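PDB 2Y44: glutamic acid/alanine-rich protein from Trypanosoma congolense, which is a surface protein of the parasite, with an elongated helical ectodomain that probably forms part of the coat over its plasma membrane. Local coordinates for residues A[16-21]-A[86-91]; A[3-8]-A[116-121]; A[23-28]-A[168-173]; A[37-42]-A[178-183]. One frame throughout, in Å; residues are numbered along the deposited sequence.

Contact 1. Residues A[16-21]-A[86-91]; sequences RALETA and ADLTAA
The methyl CG2 of T89 rests against the backbone of E19, its closest approach being 4.0 Å to E19 CA. The same methyl lies 4.2 Å from E19 CG, and the two side chains cross at about a right angle. Beside this pair a second apolar contact closes the more buried side of the interface, where L18 CD1 meets L88 CD1 end to end at 4.2 Å. No hydrogen bond joins the two segments, so van der Waals packing carries the contact.

The hydrogen bond from T89 OG1 to A85 O, one turn back, goes with chi1 of 63°, which leaves CG2 opposite the carbonyl carbon, facing E19. The glutamate sends CG anti to its own N (chi1 -166°) and then runs extended, so its methylenes pass the threonine while the carboxylate continues toward solvent. Close behind, a backbone bond runs from A21 N to A17 O.

Further out, R16 NH2 forms a salt bridge with D100 and NH1 binds the carbonyl oxygens of C122 and G124, tying the segment's start to helix 57-107 and to a loop. S22 touches both L88 and T89. Helix 149-183 supplies F159 and L166 against L88, making this a three-helix junction where the N-terminal part of helix 18-53 meets a site well along the antiparallel helix 57-107.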
loop_
_atom_site.group_PDB
_atom_site.type_symbol
_atom_site.label_atom_id
_atom_site.label_comp_id
_atom_site.label_asym_id
_atom_site.label_seq_id
_atom_site.Cartn_x
_atom_site.Cartn_y
_atom_site.Cartn_z
ATOM N N ARG A 16 -2.458 -4.982 11.881
ATOM C CA ARG A 16 -1.212 -4.441 12.422
ATOM C C ARG A 16 -0.124 -4.162 11.368
ATOM O O ARG A 16 0.815 -3.385 11.622
ATOM C CB ARG A 16 -0.643 -5.399 13.491
ATOM C CG ARG A 16 -1.568 -5.566 14.660
ATOM C CD ARG A 16 -1.123 -6.753 15.476
ATOM N NE ARG A 16 -2.052 -7.086 16.555
ATOM C CZ ARG A 16 -2.011 -8.252 17.212
ATOM N NH1 ARG A 16 -1.131 -9.207 16.855
ATOM N NH2 ARG A 16 -2.893 -8.505 18.169
ATOM N N ALA A 17 -0.275 -4.733 10.178
ATOM C CA ALA A 17 0.741 -4.610 9.145
ATOM C C ALA A 17 0.478 -3.415 8.228
ATOM O O ALA A 17 1.329 -3.092 7.420
ATOM C CB ALA A 17 0.871 -5.904 8.329
ATOM N N LEU A 18 -0.686 -2.757 8.361
ATOM C CA LEU A 18 -1.081 -1.750 7.362
ATOM C C LEU A 18 -0.204 -0.492 7.408
ATOM O O LEU A 18 0.087 0.077 6.380
ATOM C CB LEU A 18 -2.548 -1.339 7.493
ATOM C CG LEU A 18 -3.635 -2.399 7.288
ATOM C CD1 LEU A 18 -5.000 -1.869 7.745
ATOM C CD2 LEU A 18 -3.644 -2.870 5.855
ATOM N N GLU A 19 0.151 -0.014 8.603
ATOM C CA GLU A 19 1.043 1.170 8.674
ATOM C C GLU A 19 2.385 0.909 7.938
ATOM O O GLU A 19 2.829 1.716 7.107
ATOM C CB GLU A 19 1.287 1.580 10.144
ATOM C CG GLU A 19 1.898 2.957 10.284
ATOM C CD GLU A 19 1.755 3.519 11.688
ATOM O OE1 GLU A 19 1.417 2.753 12.637
ATOM O OE2 GLU A 19 2.016 4.730 11.840
ATOM N N THR A 20 2.980 -0.245 8.183
ATOM C CA THR A 20 4.232 -0.592 7.532
ATOM C C THR A 20 4.034 -0.737 6.029
ATOM O O THR A 20 4.830 -0.240 5.259
ATOM C CB THR A 20 4.830 -1.838 8.138
ATOM O OG1 THR A 20 5.248 -1.519 9.470
ATOM C CG2 THR A 20 6.039 -2.303 7.342
ATOM N N ALA A 21 2.965 -1.413 5.626
ATOM C CA ALA A 21 2.634 -1.485 4.185
ATOM C C ALA A 21 2.444 -0.110 3.524
ATOM O O ALA A 21 2.859 0.099 2.379
ATOM C CB ALA A 21 1.409 -2.376 3.968
ATOM N N ALA A 86 -2.103 7.878 4.721
ATOM C CA ALA A 86 -2.559 8.489 5.997
ATOM C C ALA A 86 -4.064 8.183 6.204
ATOM O O ALA A 86 -4.507 7.983 7.348
ATOM C CB ALA A 86 -2.301 9.950 6.018
ATOM N N ASP A 87 -4.839 8.155 5.124
ATOM C CA ASP A 87 -6.261 7.786 5.247
ATOM C C ASP A 87 -6.369 6.351 5.783
ATOM O O ASP A 87 -7.181 6.038 6.669
ATOM C CB ASP A 87 -6.981 7.826 3.888
ATOM C CG ASP A 87 -7.223 9.239 3.347
ATOM O OD1 ASP A 87 -7.046 10.246 4.059
ATOM O OD2 ASP A 87 -7.615 9.326 2.166
ATOM N N LEU A 88 -5.582 5.447 5.213
ATOM C CA LEU A 88 -5.720 4.043 5.587
ATOM C C LEU A 88 -5.244 3.786 7.034
ATOM O O LEU A 88 -5.898 3.084 7.813
ATOM C CB LEU A 88 -4.918 3.163 4.616
ATOM C CG LEU A 88 -4.826 1.692 4.985
ATOM C CD1 LEU A 88 -6.237 1.055 4.995
ATOM C CD2 LEU A 88 -3.926 0.940 3.992
ATOM N N THR A 89 -4.154 4.434 7.408
ATOM C CA THR A 89 -3.683 4.358 8.800
ATOM C C THR A 89 -4.736 4.895 9.784
ATOM O O THR A 89 -5.015 4.255 10.822
ATOM C CB THR A 89 -2.295 5.050 8.968
ATOM O OG1 THR A 89 -2.416 6.427 8.667
ATOM C CG2 THR A 89 -1.261 4.436 8.032
ATOM N N ALA A 90 -5.373 6.014 9.427
ATOM C CA ALA A 90 -6.459 6.617 10.246
ATOM C C ALA A 90 -7.679 5.707 10.338
ATOM O O ALA A 90 -8.350 5.629 11.382
ATOM C CB ALA A 90 -6.890 7.976 9.641
ATOM N N ALA A 91 -8.058 5.138 9.197
ATOM C CA ALA A 91 -9.220 4.270 9.138
ATOM C C ALA A 91 -9.072 3.032 10.000
ATOM O O ALA A 91 -10.088 2.453 10.432
ATOM C CB ALA A 91 -9.514 3.873 7.687
#

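Contact 2. Residues A[3-8]-A[116-121]; sequences EEVQTM and RTAAKK
V5 and Q6 pack on A118 and A119 where two short helices run side by side in the all-helical bundle. The segment axes are parallel within 1° and 9.0 Å apart at closest approach, a separation that the small alanine side chains permit.

The apolar part rests on one branch of valine. V5 CG1, anti to the backbone N (chi1 176°), reaches A118 CB at 3.9 Å and A119 CB at 4.1 Å, and also lies against the backbone of A119. L106 of helix 57-107 touches both V5 and A119, closing the buried side of this pair.

A polar group used for its surface makes the second kind of contact. Bent at chi2 (-72°), Q6 lays its amide against the A118 methyl, with CD 3.7 Å and NE2 3.8 Å from A118 CB.

The covalent tie lies immediately beyond the contact: C9 and C122, which directly follow the two segments, form a disulfide that ties helix 2-16 to the chain just after helix 113-120.

No hydrogen bond crosses between the two segments. Within segment 3-8, E3 O accepts from T7 N and also from T7 OG1, the hydroxyl at 2.8 Å, and the two donors approach from opposite faces of the carbonyl plane.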
loop_
_atom_site.group_PDB
_atom_site.type_symbol
_atom_site.label_atom_id
_atom_site.label_comp_id
_atom_site.label_asym_id
_atom_site.label_seq_id
_atom_site.Cartn_x
_atom_site.Cartn_y
_atom_site.Cartn_z
ATOM N N GLU A 3 -10.685 -22.048 16.868
ATOM C CA GLU A 3 -10.627 -21.714 15.436
ATOM C C GLU A 3 -10.931 -20.229 15.218
ATOM O O GLU A 3 -10.320 -19.549 14.399
ATOM C CB GLU A 3 -11.580 -22.599 14.618
ATOM C CG GLU A 3 -11.570 -22.320 13.128
ATOM C CD GLU A 3 -12.440 -23.289 12.329
ATOM O OE1 GLU A 3 -13.364 -23.896 12.915
ATOM O OE2 GLU A 3 -12.213 -23.388 11.096
ATOM N N GLU A 4 -11.951 -19.741 15.904
ATOM C CA GLU A 4 -12.330 -18.357 15.746
ATOM C C GLU A 4 -11.241 -17.418 16.265
ATOM O O GLU A 4 -10.994 -16.367 15.690
ATOM C CB GLU A 4 -13.611 -18.145 16.530
ATOM C CG GLU A 4 -14.483 -17.205 15.895
ATOM C CD GLU A 4 -14.634 -16.029 16.753
ATOM O OE1 GLU A 4 -13.604 -15.329 16.936
ATOM O OE2 GLU A 4 -15.725 -15.904 17.362
ATOM N N VAL A 5 -10.609 -17.809 17.368
ATOM C CA VAL A 5 -9.560 -16.988 17.970
ATOM C C VAL A 5 -8.370 -16.877 17.049
ATOM O O VAL A 5 -7.827 -15.783 16.865
ATOM C CB VAL A 5 -9.102 -17.555 19.307
ATOM C CG1 VAL A 5 -7.947 -16.734 19.874
ATOM C CG2 VAL A 5 -10.278 -17.539 20.318
ATOM N N GLN A 6 -7.986 -17.998 16.450
ATOM C CA GLN A 6 -6.843 -18.011 15.551
ATOM C C GLN A 6 -7.155 -17.260 14.276
ATOM O O GLN A 6 -6.311 -16.565 13.706
ATOM C CB GLN A 6 -6.460 -19.435 15.199
ATOM C CG GLN A 6 -5.732 -20.195 16.324
ATOM C CD GLN A 6 -4.275 -19.721 16.570
ATOM O OE1 GLN A 6 -3.917 -18.548 16.358
ATOM N NE2 GLN A 6 -3.420 -20.661 16.998
ATOM N N THR A 7 -8.414 -17.339 13.853
ATOM C CA THR A 7 -8.823 -16.619 12.634
ATOM C C THR A 7 -8.891 -15.100 12.870
ATOM O O THR A 7 -8.478 -14.302 12.030
ATOM C CB THR A 7 -10.158 -17.255 12.092
ATOM O OG1 THR A 7 -9.916 -18.637 11.809
ATOM C CG2 THR A 7 -10.619 -16.594 10.843
ATOM N N MET A 8 -9.326 -14.699 14.064
ATOM C CA MET A 8 -9.339 -13.305 14.473
ATOM C C MET A 8 -7.890 -12.827 14.588
ATOM O O MET A 8 -7.594 -11.678 14.265
ATOM C CB MET A 8 -10.043 -13.153 15.827
ATOM C CG MET A 8 -9.973 -11.732 16.414
ATOM S SD MET A 8 -11.258 -11.350 17.618
ATOM C CE MET A 8 -11.708 -13.033 18.184
ATOM N N ARG A 116 -6.726 -19.401 25.494
ATOM C CA ARG A 116 -5.876 -18.357 26.103
ATOM C C ARG A 116 -4.562 -18.254 25.367
ATOM O O ARG A 116 -3.988 -17.169 25.240
ATOM C CB ARG A 116 -5.599 -18.681 27.581
ATOM C CG ARG A 116 -6.799 -18.552 28.451
ATOM C CD ARG A 116 -6.409 -18.447 29.895
ATOM N NE ARG A 116 -7.582 -18.267 30.742
ATOM C CZ ARG A 116 -7.623 -18.540 32.044
ATOM N NH1 ARG A 116 -6.543 -19.005 32.680
ATOM N NH2 ARG A 116 -8.762 -18.362 32.710
ATOM N N THR A 117 -4.014 -19.422 25.039
ATOM C CA THR A 117 -2.717 -19.535 24.390
ATOM C C THR A 117 -2.724 -18.942 22.985
ATOM O O THR A 117 -1.773 -18.257 22.603
ATOM C CB THR A 117 -2.270 -21.005 24.331
ATOM O OG1 THR A 117 -2.140 -21.517 25.673
ATOM C CG2 THR A 117 -0.945 -21.141 23.581
ATOM N N ALA A 118 -3.763 -19.271 22.205
ATOM C CA ALA A 118 -3.889 -18.759 20.835
ATOM C C ALA A 118 -3.993 -17.224 20.892
ATOM O O ALA A 118 -3.337 -16.519 20.100
ATOM C CB ALA A 118 -5.134 -19.357 20.151
ATOM N N ALA A 119 -4.760 -16.714 21.861
ATOM C CA ALA A 119 -4.855 -15.269 22.055
ATOM C C ALA A 119 -3.541 -14.623 22.535
ATOM O O ALA A 119 -3.111 -13.598 21.991
ATOM C CB ALA A 119 -6.038 -14.891 22.962
ATOM N N LYS A 120 -2.905 -15.244 23.535
ATOM C CA LYS A 120 -1.695 -14.669 24.102
ATOM C C LYS A 120 -0.573 -14.641 23.058
ATOM O O LYS A 120 0.164 -13.649 22.959
ATOM C CB LYS A 120 -1.261 -15.443 25.345
ATOM C CG LYS A 120 -0.005 -14.877 25.985
ATOM C CD LYS A 120 0.582 -15.878 26.978
ATOM C CE LYS A 120 1.707 -15.183 27.780
ATOM N NZ LYS A 120 2.119 -16.109 28.884
ATOM N N LYS A 121 -0.461 -15.694 22.261
ATOM C CA LYS A 121 0.633 -15.771 21.311
ATOM C C LYS A 121 0.339 -14.913 20.069
ATOM O O LYS A 121 1.201 -14.724 19.225
ATOM C CB LYS A 121 0.972 -17.220 20.962
ATOM C CG LYS A 121 -0.018 -17.912 20.064
ATOM C CD LYS A 121 0.578 -18.113 18.670
ATOM C CE LYS A 121 0.170 -16.968 17.725
ATOM N NZ LYS A 121 0.554 -17.223 16.323
#

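Contact 3. Residues A[23-28]-A[168-173]; sequences QSAVAA and DDVRTA
Next to V170, which meets A25 and A28 across the contact, R171 turns one guanidinium face back onto its own helix, where D168 CA lies 3.5 Å above the plane and toward its rim. The NH2 group of R171 reaches D168 OD1 at 3.0 Å in a salt bridge, although the N-H...O angle of 125° makes its hydrogen bond weak. The bend at chi3 (-51°), with chi4 at -92°, brings the guanidinium over the preceding turn. D168 serves this turn twice, because its carbonyl O accepts from T172 N and from T172 OG1, the latter at 2.9 Å and from above the carbonyl plane.

None of these polar groups touches segment 23-28, and the interface itself is made by a single valine branch. V170 CG2, set beside the backbone N and anti to the carbonyl carbon, touches A25 CB at 3.7 Å and the more distant A28 CB at 4.3 Å, one turn further on. At one margin of the apolar patch, a water donates to V170 O at 2.9 Å and, weakly, to A28 O, bridging two carbonyls from different helices.

Helix 57-107 completes the packing: D169 OD2 is hydrogen-bonded to H84 ND1, while V77 touches T172 and A173, and A85 touches V26. The three long helices thus meet here as a bundle. With methyl groups and one shared water between segments 23-28 and 168-173, and no direct hydrogen bond or salt bridge, their adhesion depends on shape rather than on charge pairing.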
loop_
_atom_site.group_PDB
_atom_site.type_symbol
_atom_site.label_atom_id
_atom_site.label_comp_id
_atom_site.label_asym_id
_atom_site.label_seq_id
_atom_site.Cartn_x
_atom_site.Cartn_y
_atom_site.Cartn_z
ATOM N N GLN A 23 3.671 2.791 4.591
ATOM C CA GLN A 23 4.924 3.527 4.494
ATOM C C GLN A 23 5.780 2.978 3.369
ATOM O O GLN A 23 6.484 3.741 2.714
ATOM C CB GLN A 23 5.661 3.472 5.834
ATOM C CG GLN A 23 4.963 4.241 6.921
ATOM C CD GLN A 23 5.280 3.672 8.308
ATOM O OE1 GLN A 23 5.909 2.616 8.424
ATOM N NE2 GLN A 23 4.805 4.346 9.356
ATOM N N SER A 24 5.751 1.654 3.196
ATOM C CA SER A 24 6.483 0.967 2.136
ATOM C C SER A 24 5.991 1.418 0.766
ATOM O O SER A 24 6.800 1.710 -0.108
ATOM C CB SER A 24 6.334 -0.560 2.266
ATOM O OG SER A 24 6.992 -1.243 1.201
ATOM N N ALA A 25 4.669 1.533 0.611
ATOM C CA ALA A 25 4.109 1.945 -0.675
ATOM C C ALA A 25 4.529 3.368 -0.989
ATOM O O ALA A 25 4.921 3.665 -2.122
ATOM C CB ALA A 25 2.573 1.775 -0.709
ATOM N N VAL A 26 4.443 4.262 0.008
ATOM C CA VAL A 26 4.865 5.646 -0.197
ATOM C C VAL A 26 6.334 5.705 -0.606
ATOM O O VAL A 26 6.704 6.406 -1.565
ATOM C CB VAL A 26 4.561 6.531 1.045
ATOM C CG1 VAL A 26 5.219 7.904 0.918
ATOM C CG2 VAL A 26 3.001 6.654 1.183
ATOM N N ALA A 27 7.161 4.912 0.072
ATOM C CA ALA A 27 8.601 4.950 -0.204
ATOM C C ALA A 27 8.856 4.473 -1.639
ATOM O O ALA A 27 9.705 5.064 -2.336
ATOM C CB ALA A 27 9.364 4.058 0.789
ATOM N N ALA A 28 8.121 3.445 -2.068
ATOM C CA ALA A 28 8.213 2.975 -3.463
ATOM C C ALA A 28 7.842 4.078 -4.465
ATOM O O ALA A 28 8.497 4.197 -5.505
ATOM C CB ALA A 28 7.369 1.767 -3.694
ATOM N N ASP A 168 -2.385 0.506 -6.407
ATOM C CA ASP A 168 -2.540 1.184 -7.711
ATOM C C ASP A 168 -1.574 2.352 -7.784
ATOM O O ASP A 168 -0.930 2.587 -8.799
ATOM C CB ASP A 168 -3.950 1.702 -7.929
ATOM C CG ASP A 168 -4.172 2.203 -9.357
ATOM O OD1 ASP A 168 -3.964 1.416 -10.312
ATOM O OD2 ASP A 168 -4.490 3.394 -9.527
ATOM N N ASP A 169 -1.436 3.080 -6.684
ATOM C CA ASP A 169 -0.452 4.161 -6.663
ATOM C C ASP A 169 0.962 3.666 -7.037
ATOM O O ASP A 169 1.636 4.281 -7.892
ATOM C CB ASP A 169 -0.387 4.764 -5.268
ATOM C CG ASP A 169 -1.609 5.517 -4.890
ATOM O OD1 ASP A 169 -2.385 5.936 -5.779
ATOM O OD2 ASP A 169 -1.713 5.757 -3.685
ATOM N N VAL A 170 1.407 2.569 -6.416
ATOM C CA VAL A 170 2.700 1.959 -6.720
ATOM C C VAL A 170 2.839 1.642 -8.222
ATOM O O VAL A 170 3.774 2.130 -8.870
ATOM C CB VAL A 170 2.994 0.716 -5.828
ATOM C CG1 VAL A 170 4.223 -0.049 -6.310
ATOM C CG2 VAL A 170 3.173 1.178 -4.340
ATOM N N ARG A 171 1.830 0.975 -8.786
ATOM C CA ARG A 171 1.843 0.679 -10.211
ATOM C C ARG A 171 1.924 1.954 -11.077
ATOM O O ARG A 171 2.677 1.999 -12.082
ATOM C CB ARG A 171 0.610 -0.162 -10.604
ATOM C CG ARG A 171 0.678 -1.604 -10.064
ATOM C CD ARG A 171 -0.444 -2.483 -10.658
ATOM N NE ARG A 171 -1.767 -1.890 -10.532
ATOM C CZ ARG A 171 -2.608 -2.089 -9.517
ATOM N NH1 ARG A 171 -2.291 -2.907 -8.509
ATOM N NH2 ARG A 171 -3.799 -1.490 -9.544
ATOM N N THR A 172 1.047 2.908 -10.784
ATOM C CA THR A 172 0.941 4.146 -11.561
ATOM C C THR A 172 2.256 4.939 -11.564
ATOM O O THR A 172 2.735 5.366 -12.629
ATOM C CB THR A 172 -0.205 4.992 -11.005
ATOM O OG1 THR A 172 -1.422 4.247 -11.157
ATOM C CG2 THR A 172 -0.332 6.323 -11.720
ATOM N N ALA A 173 2.906 4.991 -10.412
ATOM C CA ALA A 173 4.180 5.683 -10.332
ATOM C C ALA A 173 5.310 4.892 -11.003
ATOM O O ALA A 173 6.233 5.490 -11.590
ATOM C CB ALA A 173 4.501 6.056 -8.864
HETATM O O HOH W 1 6.384 2.675 -7.691
#

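Contact 4. Residues A[37-42]-A[178-183]; sequences SEAKER and YEAEKA. Unlike the reference sequence in segment 178-183: Y178 (reference Ser).
A single water joins R42 to E181, accepting from R42 NH2 at 2.8 Å and donating to E181 OE2 at a longer 3.2 Å. It sits at the guanidinium edge, in the plane of the group. The two charged ends themselves stay 4.7 Å apart from NH2 of R42 to OE2 of E181, and the water bridges the two groups, which have no direct salt bridge. The guanidinium is folded over its own helix: A39 CA lies 3.5 Å above one face, offset toward the rim, and E38 O is on that same face. R42 NE also has a long, weak ion pair with E184.

Next to this water bridge the packing is made by alanines. A39 CB approaches A180 CB at 4.0 Å and comes still closer, 3.7 Å, to A180 O. Such small side chains bring the segment axes to 8.4 Å at an angle of 20°, a close, nearly parallel pairing consistent with the coiled coil predicted for residues 33-60. Helix 57-107 packs against both partners, with A71 on S37, A68 on K40 and A70 on A180, completing a three-helix bundle. A36 of helix 18-53 also touches A180.

E181 packs beside A39. With chi1 at -73° its CG lies beside the backbone N, 3.9 Å from A39 CB, and the extended chain beyond CG carries the carboxylate out to the water.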
loop_
_atom_site.group_PDB
_atom_site.type_symbol
_atom_site.label_atom_id
_atom_site.label_comp_id
_atom_site.label_asym_id
_atom_site.label_seq_id
_atom_site.Cartn_x
_atom_site.Cartn_y
_atom_site.Cartn_z
ATOM N N SER A 37 12.195 11.847 -12.309
ATOM C CA SER A 37 12.724 13.188 -12.356
ATOM C C SER A 37 14.173 13.208 -12.832
ATOM O O SER A 37 14.575 14.141 -13.539
ATOM C CB SER A 37 12.606 13.862 -10.980
ATOM O OG SER A 37 11.244 14.074 -10.692
ATOM N N GLU A 38 14.935 12.200 -12.420
ATOM C CA GLU A 38 16.325 12.080 -12.903
ATOM C C GLU A 38 16.365 11.836 -14.408
ATOM O O GLU A 38 17.209 12.425 -15.120
ATOM C CB GLU A 38 17.064 10.986 -12.154
ATOM C CG GLU A 38 17.386 11.386 -10.717
ATOM C CD GLU A 38 17.747 10.185 -9.853
ATOM O OE1 GLU A 38 17.741 9.045 -10.365
ATOM O OE2 GLU A 38 17.981 10.380 -8.646
ATOM N N ALA A 39 15.410 11.058 -14.910
ATOM C CA ALA A 39 15.340 10.816 -16.368
ATOM C C ALA A 39 14.953 12.110 -17.074
ATOM O O ALA A 39 15.457 12.401 -18.172
ATOM C CB ALA A 39 14.355 9.659 -16.715
ATOM N N LYS A 40 13.989 12.839 -16.507
ATOM C CA LYS A 40 13.656 14.164 -17.030
ATOM C C LYS A 40 14.891 15.050 -17.128
ATOM O O LYS A 40 15.120 15.667 -18.147
ATOM C CB LYS A 40 12.641 14.872 -16.124
ATOM C CG LYS A 40 12.415 16.259 -16.576
ATOM C CD LYS A 40 11.464 17.008 -15.681
ATOM C CE LYS A 40 11.302 18.447 -16.162
ATOM N NZ LYS A 40 10.450 19.277 -15.202
ATOM N N GLU A 41 15.669 15.128 -16.057
ATOM C CA GLU A 41 16.850 16.007 -16.056
ATOM C C GLU A 41 17.847 15.577 -17.137
ATOM O O GLU A 41 18.450 16.432 -17.791
ATOM C CB GLU A 41 17.556 15.995 -14.696
ATOM C CG GLU A 41 18.747 16.913 -14.665
ATOM C CD GLU A 41 19.207 17.251 -13.255
ATOM O OE1 GLU A 41 18.793 16.550 -12.301
ATOM O OE2 GLU A 41 19.958 18.242 -13.102
ATOM N N ARG A 42 18.030 14.275 -17.321
ATOM C CA ARG A 42 18.917 13.788 -18.374
ATOM C C ARG A 42 18.429 14.241 -19.756
ATOM O O ARG A 42 19.228 14.698 -20.581
ATOM C CB ARG A 42 19.148 12.268 -18.304
ATOM C CG ARG A 42 20.060 11.840 -17.115
ATOM C CD ARG A 42 20.468 10.353 -17.217
ATOM N NE ARG A 42 19.312 9.463 -17.173
ATOM C CZ ARG A 42 18.724 9.048 -16.049
ATOM N NH1 ARG A 42 19.236 9.353 -14.871
ATOM N NH2 ARG A 42 17.692 8.226 -16.116
ATOM N N TYR A 178 8.851 4.261 -15.751
ATOM C CA TYR A 178 9.199 3.466 -16.916
ATOM C C TYR A 178 9.077 4.279 -18.226
ATOM O O TYR A 178 9.969 4.254 -19.071
ATOM C CB TYR A 178 8.326 2.213 -16.947
ATOM C CG TYR A 178 8.638 1.275 -18.094
ATOM C CD1 TYR A 178 9.808 0.511 -18.094
ATOM C CD2 TYR A 178 7.819 1.232 -19.218
ATOM C CE1 TYR A 178 10.104 -0.339 -19.155
ATOM C CE2 TYR A 178 8.082 0.354 -20.266
ATOM C CZ TYR A 178 9.230 -0.406 -20.236
ATOM O OH TYR A 178 9.531 -1.219 -21.319
ATOM N N GLU A 179 8.000 5.032 -18.380
ATOM C CA GLU A 179 7.896 5.918 -19.552
ATOM C C GLU A 179 8.961 7.007 -19.584
ATOM O O GLU A 179 9.493 7.337 -20.667
ATOM C CB GLU A 179 6.540 6.585 -19.589
ATOM C CG GLU A 179 5.394 5.657 -19.977
ATOM C CD GLU A 179 4.133 6.451 -20.248
ATOM O OE1 GLU A 179 3.964 6.976 -21.380
ATOM O OE2 GLU A 179 3.354 6.611 -19.299
ATOM N N ALA A 180 9.303 7.541 -18.404
ATOM C CA ALA A 180 10.297 8.640 -18.327
ATOM C C ALA A 180 11.649 8.136 -18.817
ATOM O O ALA A 180 12.299 8.755 -19.674
ATOM C CB ALA A 180 10.423 9.150 -16.898
ATOM N N GLU A 181 12.008 6.941 -18.350
ATOM C CA GLU A 181 13.269 6.334 -18.738
ATOM C C GLU A 181 13.255 5.903 -20.226
ATOM O O GLU A 181 14.237 6.129 -20.949
ATOM C CB GLU A 181 13.615 5.203 -17.776
ATOM C CG GLU A 181 14.084 5.738 -16.368
ATOM C CD GLU A 181 14.215 4.617 -15.324
ATOM O OE1 GLU A 181 13.298 3.763 -15.358
ATOM O OE2 GLU A 181 15.225 4.555 -14.516
ATOM N N LYS A 182 12.116 5.432 -20.716
ATOM C CA LYS A 182 12.027 5.033 -22.122
ATOM C C LYS A 182 12.126 6.235 -23.043
ATOM O O LYS A 182 12.667 6.131 -24.155
ATOM C CB LYS A 182 10.754 4.218 -22.425
ATOM C CG LYS A 182 10.836 2.766 -21.947
ATOM C CD LYS A 182 11.968 2.023 -22.647
ATOM C CE LYS A 182 11.974 0.559 -22.293
ATOM N NZ LYS A 182 12.351 -0.277 -23.469
ATOM N N ALA A 183 11.655 7.387 -22.568
ATOM C CA ALA A 183 11.660 8.591 -23.399
ATOM C C ALA A 183 13.093 9.069 -23.547
ATOM O O ALA A 183 13.503 9.455 -24.633
ATOM C CB ALA A 183 10.816 9.687 -22.779
HETATM O O HOH W 2 16.286 7.538 -13.854
#

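Overall arrangement
The four contacts follow one another along an elongated helical molecule. Contact 2 stands near one end, and contact 4 lies on the opposite side of the chain's centre, with about 50 Å between their centres. Helix 18-53 threads contacts 1, 3 and 4 in turn, first against helix 57-107 and then twice against helix 149-183. Contacts 1 and 3 adjoin in sequence, their centres 14 Å apart, while contacts 3 and 4 are 18 Å apart centre to centre on the same parallel pair of helices. In sequence contact 1 is nested within the loop closed by contact 2, whose short helices 2-16 and 113-120 pair side by side, with the C9-C122 disulfide just beyond.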